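Local structure of peridinin-chlorophyll A protein (Amphidinium carterae, 2C9E) at residues 96-108 against 145-157. The protein binds peridinin, chlorophyll a and a galactolipid, and probably serves as a water-soluble light-harvesting antenna for blue-green light. Residues are numbered along the deposited sequence; the frame is centred on the assembly and turned at random.
Sequences ALARMIASADKQK and LTSAVRDASINGA. With PID (peridinin), chain F.
The carboxylate of Asp105 and the amide of Asn155 lie side by side and point the same way, their planes 44° apart. Asn155 OD1 accepts from Lys106 N at 2.8 Å, nearly straight on, while water 2 bridges Asp105 OD2 and Asn155 O. Within helix 132-152, the guanidinium of Arg150 has Ser147 CA over one face, toward its rim, and Asp151 OD1 at its edge in plane, in a salt bridge through NH2. With CG anti to the backbone N (chi1 174°), Asp105 N-caps helix 106-111, its OD1 taking Lys108 N at 2.9 Å through the anti lone pair. An alanine here would probably leave Lys108 N without its capping acceptor and water 2 without its link to the helix start. Lys106 lays CD 3.5 Å from Ser153 OG and CE against Arg150 CG. Ser153 OG accepts from Asn155 N at 2.7 Å, closing an ST turn, and Ile154 N, inside that turn, donates to Ala102 O at 3.1 Å. Val149 CG1 packs on Ala102 CB and on peridinin CM2, while Ile101 CD1 meets the pigment's C12. Segments 96-102 and 145-152, crossing at -43°, thus form part of a peridinin pocket, the N-capped start of helix 106-111 adding Lys106 to its wall.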
# COMPACT_ATOMS: atom_id res chain seq x y z
N ALA A 96 -4.36 -15.06 -8.78
CA ALA A 96 -4.55 -14.86 -7.34
C ALA A 96 -5.39 -13.56 -7.12
O ALA A 96 -6.36 -13.55 -6.37
CB ALA A 96 -3.20 -14.74 -6.65
N LEU A 97 -5.04 -12.46 -7.80
CA LEU A 97 -5.82 -11.21 -7.66
C LEU A 97 -7.26 -11.41 -8.12
O LEU A 97 -8.19 -10.83 -7.55
CB LEU A 97 -5.20 -10.08 -8.52
CG LEU A 97 -3.93 -9.41 -7.98
CD1 LEU A 97 -3.35 -8.46 -8.99
CD2 LEU A 97 -4.31 -8.69 -6.69
N ALA A 98 -7.48 -12.21 -9.16
CA ALA A 98 -8.83 -12.37 -9.63
C ALA A 98 -9.64 -13.04 -8.55
O ALA A 98 -10.78 -12.67 -8.31
CB ALA A 98 -8.85 -13.21 -10.98
N ARG A 99 -9.04 -14.03 -7.89
CA ARG A 99 -9.73 -14.74 -6.83
C ARG A 99 -9.92 -13.85 -5.61
O ARG A 99 -10.97 -13.86 -4.97
CB ARG A 99 -8.98 -16.06 -6.51
CG ARG A 99 -9.12 -17.06 -7.70
CD ARG A 99 -8.56 -18.46 -7.47
NE ARG A 99 -8.57 -19.26 -8.72
CZ ARG A 99 -9.66 -19.64 -9.41
NH1 ARG A 99 -10.89 -19.34 -9.03
NH2 ARG A 99 -9.50 -20.33 -10.52
N MET A 100 -8.91 -13.03 -5.30
CA MET A 100 -9.08 -12.17 -4.16
C MET A 100 -10.17 -11.14 -4.45
O MET A 100 -10.94 -10.77 -3.55
CB MET A 100 -7.76 -11.49 -3.82
CG MET A 100 -7.84 -10.51 -2.64
SD MET A 100 -6.25 -9.52 -2.65
CE MET A 100 -6.68 -8.13 -3.82
N ILE A 101 -10.26 -10.66 -5.69
CA ILE A 101 -11.30 -9.67 -5.99
C ILE A 101 -12.70 -10.30 -5.98
O ILE A 101 -13.72 -9.62 -5.71
CB ILE A 101 -11.03 -8.94 -7.35
CG1 ILE A 101 -9.72 -8.16 -7.22
CG2 ILE A 101 -12.21 -8.01 -7.72
CD1 ILE A 101 -9.25 -7.61 -8.47
N ALA A 102 -12.76 -11.59 -6.26
CA ALA A 102 -14.04 -12.29 -6.25
C ALA A 102 -14.61 -12.31 -4.82
O ALA A 102 -15.80 -12.42 -4.61
CB ALA A 102 -13.86 -13.73 -6.80
N SER A 103 -13.75 -12.20 -3.81
CA SER A 103 -14.26 -12.20 -2.45
C SER A 103 -14.62 -10.80 -1.94
O SER A 103 -15.12 -10.65 -0.84
CB SER A 103 -13.22 -12.80 -1.49
OG SER A 103 -12.12 -11.91 -1.32
N ALA A 104 -14.37 -9.77 -2.73
CA ALA A 104 -14.63 -8.42 -2.26
C ALA A 104 -16.07 -7.96 -2.41
O ALA A 104 -16.84 -8.48 -3.26
CB ALA A 104 -13.67 -7.42 -3.00
N ASP A 105 -16.44 -6.97 -1.59
CA ASP A 105 -17.77 -6.39 -1.69
C ASP A 105 -17.75 -5.78 -3.09
O ASP A 105 -16.90 -4.93 -3.37
CB ASP A 105 -17.95 -5.27 -0.69
CG ASP A 105 -19.26 -4.56 -0.89
OD1 ASP A 105 -19.41 -3.70 -1.80
OD2 ASP A 105 -20.16 -4.91 -0.12
N LYS A 106 -18.68 -6.19 -3.96
CA LYS A 106 -18.68 -5.74 -5.35
C LYS A 106 -18.83 -4.26 -5.60
O LYS A 106 -18.11 -3.71 -6.46
CB LYS A 106 -19.75 -6.47 -6.18
CG LYS A 106 -19.37 -7.88 -6.61
CD LYS A 106 -20.59 -8.80 -6.79
CE LYS A 106 -21.54 -8.30 -7.86
NZ LYS A 106 -22.87 -8.95 -7.79
N GLN A 107 -19.78 -3.62 -4.91
CA GLN A 107 -20.01 -2.19 -5.14
C GLN A 107 -18.83 -1.36 -4.67
O GLN A 107 -18.44 -0.41 -5.32
CB GLN A 107 -21.26 -1.66 -4.40
CG GLN A 107 -22.47 -2.57 -4.32
CD GLN A 107 -23.59 -2.00 -3.39
OE1 GLN A 107 -24.69 -2.57 -3.31
NE2 GLN A 107 -23.30 -0.89 -2.70
N LYS A 108 -18.30 -1.68 -3.50
CA LYS A 108 -17.16 -0.93 -2.96
C LYS A 108 -15.93 -1.12 -3.87
O LYS A 108 -15.18 -0.16 -4.13
CB LYS A 108 -16.83 -1.40 -1.54
CG LYS A 108 -17.87 -0.95 -0.55
CD LYS A 108 -17.72 -1.68 0.77
CE LYS A 108 -18.75 -1.16 1.76
NZ LYS A 108 -18.69 0.33 1.72
N LEU A 145 -12.46 -10.95 -18.06
CA LEU A 145 -12.04 -11.40 -16.73
C LEU A 145 -12.96 -10.79 -15.63
O LEU A 145 -13.35 -11.47 -14.67
CB LEU A 145 -10.60 -10.91 -16.45
CG LEU A 145 -9.65 -11.67 -15.55
CD1 LEU A 145 -8.64 -10.70 -15.08
CD2 LEU A 145 -10.32 -12.33 -14.40
N THR A 146 -13.32 -9.52 -15.76
CA THR A 146 -14.14 -8.93 -14.72
C THR A 146 -15.47 -9.67 -14.64
O THR A 146 -16.03 -9.83 -13.54
CB THR A 146 -14.37 -7.39 -14.92
OG1 THR A 146 -15.14 -7.13 -16.09
CG2 THR A 146 -13.03 -6.64 -15.00
N SER A 147 -15.99 -10.13 -15.78
CA SER A 147 -17.26 -10.86 -15.77
C SER A 147 -17.14 -12.22 -15.13
O SER A 147 -18.08 -12.67 -14.46
CB SER A 147 -17.79 -11.07 -17.18
OG SER A 147 -17.95 -9.85 -17.85
N ALA A 148 -16.01 -12.90 -15.35
CA ALA A 148 -15.81 -14.22 -14.77
C ALA A 148 -15.76 -14.02 -13.29
O ALA A 148 -16.41 -14.75 -12.56
CB ALA A 148 -14.48 -14.86 -15.27
N VAL A 149 -15.01 -13.01 -12.85
CA VAL A 149 -14.90 -12.68 -11.42
C VAL A 149 -16.24 -12.27 -10.77
O VAL A 149 -16.57 -12.72 -9.67
CB VAL A 149 -13.88 -11.56 -11.21
CG1 VAL A 149 -13.85 -11.15 -9.77
CG2 VAL A 149 -12.50 -12.05 -11.67
N ARG A 150 -16.99 -11.41 -11.44
CA ARG A 150 -18.28 -10.97 -10.94
C ARG A 150 -19.15 -12.23 -10.80
O ARG A 150 -19.69 -12.48 -9.74
CB ARG A 150 -18.94 -10.02 -11.95
CG ARG A 150 -20.31 -9.43 -11.49
CD ARG A 150 -21.11 -8.92 -12.69
NE ARG A 150 -21.25 -10.03 -13.63
CZ ARG A 150 -21.06 -9.94 -14.94
NH1 ARG A 150 -20.74 -8.76 -15.47
NH2 ARG A 150 -21.08 -11.04 -15.70
N ASP A 151 -19.26 -13.03 -11.86
CA ASP A 151 -20.07 -14.24 -11.78
C ASP A 151 -19.68 -15.10 -10.57
O ASP A 151 -20.54 -15.64 -9.88
CB ASP A 151 -19.97 -15.05 -13.08
CG ASP A 151 -20.69 -14.38 -14.25
OD1 ASP A 151 -21.53 -13.48 -14.00
OD2 ASP A 151 -20.44 -14.73 -15.42
N ALA A 152 -18.39 -15.21 -10.28
CA ALA A 152 -17.98 -16.04 -9.17
C ALA A 152 -18.00 -15.35 -7.80
O ALA A 152 -17.80 -15.99 -6.79
CB ALA A 152 -16.58 -16.66 -9.46
N SER A 153 -18.30 -14.07 -7.74
CA SER A 153 -18.24 -13.35 -6.46
C SER A 153 -19.10 -13.73 -5.27
O SER A 153 -20.32 -13.84 -5.41
CB SER A 153 -18.51 -11.88 -6.68
OG SER A 153 -18.47 -11.22 -5.43
N ILE A 154 -18.46 -13.84 -4.10
CA ILE A 154 -19.17 -14.07 -2.82
C ILE A 154 -19.48 -12.70 -2.14
O ILE A 154 -19.87 -12.64 -0.98
CB ILE A 154 -18.37 -14.93 -1.86
CG1 ILE A 154 -17.04 -14.24 -1.54
CG2 ILE A 154 -18.18 -16.34 -2.48
CD1 ILE A 154 -16.28 -14.85 -0.44
N ASN A 155 -19.28 -11.62 -2.88
CA ASN A 155 -19.61 -10.27 -2.44
C ASN A 155 -19.27 -9.83 -0.98
O ASN A 155 -20.12 -9.23 -0.28
CB ASN A 155 -21.08 -10.07 -2.72
CG ASN A 155 -21.51 -8.63 -2.61
OD1 ASN A 155 -20.75 -7.74 -2.89
ND2 ASN A 155 -22.77 -8.41 -2.27
N GLY A 156 -18.04 -10.12 -0.55
CA GLY A 156 -17.55 -9.76 0.77
C GLY A 156 -18.02 -10.62 1.94
O GLY A 156 -17.83 -10.26 3.10
N ALA A 157 -18.61 -11.76 1.63
CA ALA A 157 -19.13 -12.64 2.66
C ALA A 157 -18.09 -13.21 3.61
O ALA A 157 -18.43 -13.79 4.63
CB ALA A 157 -19.95 -13.76 2.01
C1 PID F . -16.17 -4.96 -11.73
C2 PID F . -17.70 -4.91 -11.66
C3 PID F . -18.17 -5.24 -10.24
C4 PID F . -17.70 -6.66 -9.90
C5 PID F . -16.18 -6.78 -9.80
C6 PID F . -15.41 -5.95 -10.84
C7 PID F . -14.14 -6.44 -11.16
C8 PID F . -12.94 -5.71 -11.15
C9 PID F . -11.68 -6.24 -11.45
C10 PID F . -11.36 -7.54 -11.80
C11 PID F . -10.52 -5.59 -11.36
C12 PID F . -9.51 -6.43 -11.62
C13 PID F . -8.15 -6.09 -11.60
C14 PID F . -7.07 -6.93 -11.86
C15 PID F . -5.77 -6.41 -11.79
C16 PID F . -4.59 -7.12 -12.00
C17 PID F . -3.34 -6.52 -11.89
C18 PID F . -2.15 -7.23 -12.06
C19 PID F . -0.88 -6.68 -11.94
C20 PID F . 0.24 -7.50 -12.08
C21 PID F . 1.57 -7.10 -11.94
C22 PID F . 2.59 -8.04 -12.09
C23 PID F . 3.85 -7.73 -11.93
C24 PID F . 5.10 -7.40 -11.70
C25 PID F . 5.71 -7.46 -10.29
C26 PID F . 6.25 -6.07 -9.95
C27 PID F . 7.17 -5.50 -11.03
C28 PID F . 6.52 -5.50 -12.42
C29 PID F . 6.01 -6.90 -12.82
C30 PID F . 8.39 -3.86 -9.80
C31 PID F . 8.77 -2.41 -9.50
CM1 PID F . -15.60 -4.55 -13.09
CM2 PID F . -15.86 -8.28 -9.94
CM3 PID F . -15.80 -6.35 -8.39
CM4 PID F . -7.28 -8.40 -12.21
CM5 PID F . 1.93 -5.65 -11.59
CM6 PID F . 4.66 -7.82 -9.24
CM7 PID F . 6.83 -8.51 -10.24
CM8 PID F . 5.26 -6.82 -14.15
O1 PID F . -15.44 -4.54 -10.57
O2 PID F . -19.60 -5.19 -10.16
O3 PID F . -12.16 -8.47 -11.96
O4 PID F . -10.00 -7.67 -11.91
O5 PID F . 7.12 -7.81 -12.90
O6 PID F . 7.40 -4.12 -10.71
O7 PID F . 9.03 -4.78 -9.29
O HOH W 1 -16.34 -9.30 -5.74
O HOH W 2 -20.62 -7.29 1.60
O HOH W 3 -21.63 -5.56 -3.41